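Local coordinates for protein polyketide biosynthesis 3-hydroxy-3-methylglutaryl-ACP synthase PksG (Bacillus subtilis, PDB 4YXT) that catalyses the aldol condensation of acetyl-ACP with a beta-ketothioester polyketide intermediate during biosynthesis of the antibiotic bacillaene, at residues S3-T15 and E345-D357. The protein carries 1 engineered substitution. Residues are numbered along the deposited sequence; the frame is centred on the assembly and turned at random.
Sequences SAGIEAMNVFGGT and ERQRTFGIEKHLD
The side-chain amide of Gln347 grips both the N-H and C=O of Met9. Met9 N donates to Gln347 OE1 (3.0 Å), and Gln347 NE2 donates to Met9 O (2.7 Å). The second bond is nearly straight (164°), and Met9 O lies close to the amide plane of Gln347. A bend at chi2 (-60°) turns the glutamine amide back onto the Met9 backbone. The two bonds fix the rotation of this amide and satisfy a buried N-H and C=O. At the far end, His355 NE2 makes a weak hydrogen bond to Gly14 O (3.4 Å). The His355 ring meets the backbone N of Gly13 at its edge, and it lies nearly parallel to the Phe12 ring (planes 16° apart) but is slid so far that the two barely overlap.

Ile352 and Phe350 pack in the middle. Ile352 CG2 rests against Val11 CB (3.9 Å), and the two side chains cross at about a right angle. Phe350 takes Ala8 CB at its ring edge and Asn10 CB over one face. Asn10 OD1 lies against Ile352 CG1 (3.5 Å), while its ND2 donates to Ala58 O. Beyond Gln347, the extended Arg346 lays one guanidinium face over Glu7 O and Ala8 CB. Glu7 makes a salt bridge to Lys137 and accepts a hydrogen bond from Asn180 N.

Glu7 and Ala8 form a classic beta bulge opposite Leu176. Strand 8-12 and helix 352-357 run almost parallel. The contact joins the N-terminal strand to helices 341-349 and 352-357, linking the N- and C-terminal halves of the thiolase-like fold of HMG-CoA synthases.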
loop_
_atom_site.group_PDB
_atom_site.type_symbol
_atom_site.label_atom_id
_atom_site.label_comp_id
_atom_site.label_asym_id
_atom_site.label_seq_id
_atom_site.Cartn_x
_atom_site.Cartn_y
_atom_site.Cartn_z
ATOM N N SER A 3 23.581 -5.241 7.034
ATOM C CA SER A 3 23.389 -5.498 5.613
ATOM C C SER A 3 21.904 -5.704 5.429
ATOM O O SER A 3 21.234 -6.162 6.370
ATOM C CB SER A 3 24.146 -6.746 5.159
ATOM O OG SER A 3 25.542 -6.641 5.406
ATOM N N ALA A 4 21.403 -5.381 4.228
ATOM C CA ALA A 4 19.994 -5.598 3.878
ATOM C C ALA A 4 19.782 -6.007 2.416
ATOM O O ALA A 4 20.480 -5.573 1.510
ATOM C CB ALA A 4 19.158 -4.370 4.236
ATOM N N GLY A 5 18.823 -6.896 2.239
ATOM C CA GLY A 5 18.284 -7.199 0.944
ATOM C C GLY A 5 17.770 -8.600 0.889
ATOM O O GLY A 5 17.219 -9.092 1.856
ATOM N N ILE A 6 17.953 -9.242 -0.258
ATOM C CA ILE A 6 17.252 -10.488 -0.541
ATOM C C ILE A 6 18.050 -11.706 -0.014
ATOM O O ILE A 6 19.162 -11.943 -0.437
ATOM C CB ILE A 6 16.931 -10.629 -2.065
ATOM C CG1 ILE A 6 16.167 -9.411 -2.583
ATOM C CG2 ILE A 6 16.235 -11.923 -2.362
ATOM C CD1 ILE A 6 15.841 -9.436 -4.077
ATOM N N GLU A 7 17.426 -12.489 0.864
ATOM C CA GLU A 7 17.938 -13.792 1.299
ATOM C C GLU A 7 17.425 -14.898 0.392
ATOM O O GLU A 7 18.100 -15.877 0.133
ATOM C CB GLU A 7 17.539 -14.060 2.761
ATOM C CG GLU A 7 18.086 -12.976 3.669
ATOM C CD GLU A 7 17.884 -13.265 5.141
ATOM O OE1 GLU A 7 16.996 -14.066 5.487
ATOM O OE2 GLU A 7 18.602 -12.685 5.956
ATOM N N ALA A 8 16.229 -14.739 -0.143
ATOM C CA ALA A 8 15.706 -15.800 -0.951
ATOM C C ALA A 8 14.566 -15.202 -1.780
ATOM O O ALA A 8 13.952 -14.265 -1.332
ATOM C CB ALA A 8 15.227 -16.926 -0.049
ATOM N N MET A 9 14.339 -15.715 -2.987
ATOM C CA MET A 9 13.184 -15.270 -3.795
ATOM C C MET A 9 12.720 -16.357 -4.750
ATOM O O MET A 9 13.524 -17.120 -5.229
ATOM C CB MET A 9 13.468 -13.945 -4.547
ATOM C CG MET A 9 14.251 -14.059 -5.837
ATOM S SD MET A 9 14.730 -12.435 -6.502
ATOM C CE MET A 9 13.150 -11.781 -6.995
ATOM N N ASN A 10 11.412 -16.415 -4.985
ATOM C CA ASN A 10 10.804 -17.471 -5.751
ATOM C C ASN A 10 9.646 -16.999 -6.600
ATOM O O ASN A 10 8.906 -16.124 -6.222
ATOM C CB ASN A 10 10.318 -18.607 -4.863
ATOM C CG ASN A 10 9.857 -19.807 -5.689
ATOM O OD1 ASN A 10 10.497 -20.151 -6.665
ATOM N ND2 ASN A 10 8.749 -20.357 -5.378
ATOM N N VAL A 11 9.470 -17.640 -7.739
ATOM C CA VAL A 11 8.550 -17.185 -8.760
ATOM C C VAL A 11 7.523 -18.247 -8.825
ATOM O O VAL A 11 7.918 -19.376 -8.753
ATOM C CB VAL A 11 9.255 -17.135 -10.157
ATOM C CG1 VAL A 11 8.279 -16.888 -11.304
ATOM C CG2 VAL A 11 10.322 -16.074 -10.160
ATOM N N PHE A 12 6.242 -17.858 -8.902
ATOM C CA PHE A 12 5.132 -18.691 -9.386
ATOM C C PHE A 12 4.531 -18.056 -10.637
ATOM O O PHE A 12 3.852 -17.001 -10.562
ATOM C CB PHE A 12 3.996 -18.803 -8.384
ATOM C CG PHE A 12 2.968 -19.844 -8.763
ATOM C CD1 PHE A 12 3.264 -21.191 -8.638
ATOM C CD2 PHE A 12 1.721 -19.484 -9.254
ATOM C CE1 PHE A 12 2.341 -22.179 -8.986
ATOM C CE2 PHE A 12 0.795 -20.468 -9.595
ATOM C CZ PHE A 12 1.113 -21.817 -9.464
ATOM N N GLY A 13 4.782 -18.702 -11.779
ATOM C CA GLY A 13 4.254 -18.276 -13.080
ATOM C C GLY A 13 3.126 -19.130 -13.615
ATOM O O GLY A 13 3.060 -19.398 -14.801
ATOM N N GLY A 14 2.226 -19.531 -12.735
ATOM C CA GLY A 14 0.953 -20.100 -13.135
ATOM C C GLY A 14 1.034 -21.613 -13.147
ATOM O O GLY A 14 2.115 -22.200 -13.114
ATOM N N THR A 15 -0.130 -22.227 -13.205
ATOM C CA THR A 15 -0.246 -23.659 -13.333
ATOM C C THR A 15 -0.589 -23.978 -14.804
ATOM O O THR A 15 -0.599 -25.133 -15.207
ATOM C CB THR A 15 -1.360 -24.162 -12.409
ATOM O OG1 THR A 15 -2.541 -23.462 -12.726
ATOM C CG2 THR A 15 -1.098 -23.841 -10.997
ATOM N N GLU A 345 23.726 -20.016 -5.921
ATOM C CA GLU A 345 23.475 -21.445 -5.533
ATOM C C GLU A 345 22.142 -21.632 -4.787
ATOM O O GLU A 345 21.385 -22.575 -5.036
ATOM C CB GLU A 345 24.591 -22.030 -4.649
ATOM C CG GLU A 345 26.016 -21.675 -5.054
ATOM C CD GLU A 345 27.052 -22.533 -4.342
ATOM O OE1 GLU A 345 26.977 -23.782 -4.482
ATOM O OE2 GLU A 345 27.930 -21.961 -3.635
ATOM N N ARG A 346 21.811 -20.698 -3.901
ATOM C CA ARG A 346 20.579 -20.854 -3.145
ATOM C C ARG A 346 19.390 -20.722 -4.092
ATOM O O ARG A 346 18.454 -21.472 -4.022
ATOM C CB ARG A 346 20.524 -19.846 -1.993
ATOM C CG ARG A 346 19.176 -19.833 -1.282
ATOM C CD ARG A 346 19.310 -19.400 0.149
ATOM N NE ARG A 346 18.071 -19.450 0.923
ATOM C CZ ARG A 346 17.891 -18.856 2.108
ATOM N NH1 ARG A 346 18.895 -18.164 2.649
ATOM N NH2 ARG A 346 16.720 -18.963 2.762
ATOM N N GLN A 347 19.431 -19.780 -5.015
ATOM C CA GLN A 347 18.288 -19.659 -5.941
ATOM C C GLN A 347 18.080 -20.888 -6.773
ATOM O O GLN A 347 16.931 -21.217 -7.113
ATOM C CB GLN A 347 18.472 -18.471 -6.869
ATOM C CG GLN A 347 18.261 -17.145 -6.145
ATOM C CD GLN A 347 16.881 -17.022 -5.568
ATOM O OE1 GLN A 347 16.700 -16.959 -4.372
ATOM N NE2 GLN A 347 15.892 -17.017 -6.435
ATOM N N ARG A 348 19.188 -21.563 -7.131
ATOM C CA ARG A 348 19.096 -22.834 -7.919
ATOM C C ARG A 348 18.205 -23.854 -7.244
ATOM O O ARG A 348 17.469 -24.542 -7.902
ATOM C CB ARG A 348 20.466 -23.469 -8.233
ATOM C CG ARG A 348 20.352 -24.524 -9.350
ATOM C CD ARG A 348 21.280 -25.728 -9.216
ATOM N NE ARG A 348 21.309 -26.258 -7.847
ATOM C CZ ARG A 348 20.428 -27.108 -7.316
ATOM N NH1 ARG A 348 19.395 -27.583 -8.016
ATOM N NH2 ARG A 348 20.579 -27.483 -6.056
ATOM N N THR A 349 18.201 -23.877 -5.921
ATOM C CA THR A 349 17.390 -24.834 -5.150
ATOM C C THR A 349 15.892 -24.745 -5.427
ATOM O O THR A 349 15.176 -25.756 -5.405
ATOM C CB THR A 349 17.604 -24.610 -3.641
ATOM O OG1 THR A 349 19.004 -24.462 -3.386
ATOM C CG2 THR A 349 17.142 -25.801 -2.874
ATOM N N PHE A 350 15.390 -23.544 -5.684
ATOM C CA PHE A 350 13.967 -23.409 -5.987
ATOM C C PHE A 350 13.606 -23.949 -7.352
ATOM O O PHE A 350 12.443 -24.184 -7.625
ATOM C CB PHE A 350 13.527 -21.927 -5.865
ATOM C CG PHE A 350 13.778 -21.338 -4.496
ATOM C CD1 PHE A 350 13.142 -21.864 -3.375
ATOM C CD2 PHE A 350 14.678 -20.294 -4.318
ATOM C CE1 PHE A 350 13.373 -21.350 -2.110
ATOM C CE2 PHE A 350 14.917 -19.778 -3.052
ATOM C CZ PHE A 350 14.262 -20.311 -1.945
ATOM N N GLY A 351 14.564 -24.134 -8.267
ATOM C CA GLY A 351 14.165 -24.755 -9.526
ATOM C C GLY A 351 13.106 -23.973 -10.275
ATOM O O GLY A 351 12.176 -24.532 -10.860
ATOM N N ILE A 352 13.279 -22.660 -10.353
ATOM C CA ILE A 352 12.254 -21.839 -11.064
ATOM C C ILE A 352 11.999 -22.322 -12.494
ATOM O O ILE A 352 10.841 -22.512 -12.886
ATOM C CB ILE A 352 12.595 -20.319 -11.036
ATOM C CG1 ILE A 352 12.360 -19.753 -9.634
ATOM C CG2 ILE A 352 11.744 -19.557 -12.014
ATOM C CD1 ILE A 352 13.288 -18.590 -9.305
ATOM N N GLU A 353 13.060 -22.516 -13.263
ATOM C CA GLU A 353 12.956 -23.016 -14.662
ATOM C C GLU A 353 12.166 -24.298 -14.723
ATOM O O GLU A 353 11.195 -24.456 -15.489
ATOM C CB GLU A 353 14.357 -23.263 -15.257
ATOM C CG GLU A 353 14.771 -22.221 -16.266
ATOM C CD GLU A 353 15.710 -22.715 -17.338
ATOM O OE1 GLU A 353 16.781 -23.216 -16.999
ATOM O OE2 GLU A 353 15.393 -22.568 -18.528
ATOM N N LYS A 354 12.576 -25.227 -13.863
ATOM C CA LYS A 354 11.892 -26.538 -13.784
ATOM C C LYS A 354 10.394 -26.324 -13.498
ATOM O O LYS A 354 9.486 -26.889 -14.141
ATOM C CB LYS A 354 12.599 -27.342 -12.697
ATOM C CG LYS A 354 12.325 -28.823 -12.587
ATOM C CD LYS A 354 13.106 -29.386 -11.386
ATOM C CE LYS A 354 12.292 -30.389 -10.586
ATOM N NZ LYS A 354 11.018 -29.861 -9.999
ATOM N N HIS A 355 10.082 -25.445 -12.570
ATOM C CA HIS A 355 8.667 -25.191 -12.372
ATOM C C HIS A 355 7.945 -24.675 -13.638
ATOM O O HIS A 355 6.831 -25.100 -13.978
ATOM C CB HIS A 355 8.464 -24.227 -11.198
ATOM C CG HIS A 355 7.201 -23.452 -11.312
ATOM N ND1 HIS A 355 7.178 -22.076 -11.433
ATOM C CD2 HIS A 355 5.918 -23.863 -11.399
ATOM C CE1 HIS A 355 5.927 -21.675 -11.571
ATOM N NE2 HIS A 355 5.147 -22.738 -11.574
ATOM N N LEU A 356 8.561 -23.718 -14.340
ATOM C CA LEU A 356 7.943 -23.183 -15.541
ATOM C C LEU A 356 7.773 -24.284 -16.623
ATOM O O LEU A 356 6.739 -24.341 -17.342
ATOM C CB LEU A 356 8.782 -22.046 -16.101
ATOM C CG LEU A 356 8.908 -20.783 -15.221
ATOM C CD1 LEU A 356 9.900 -19.809 -15.812
ATOM C CD2 LEU A 356 7.583 -20.117 -15.047
ATOM N N ASP A 357 8.779 -25.157 -16.740
ATOM C CA ASP A 357 8.612 -26.320 -17.634
ATOM C C ASP A 357 7.386 -27.225 -17.314
ATOM O O ASP A 357 6.935 -27.923 -18.209
ATOM C CB ASP A 357 9.853 -27.213 -17.660
ATOM C CG ASP A 357 11.108 -26.481 -18.051
ATOM O OD1 ASP A 357 11.041 -25.467 -18.796
ATOM O OD2 ASP A 357 12.175 -26.923 -17.587
#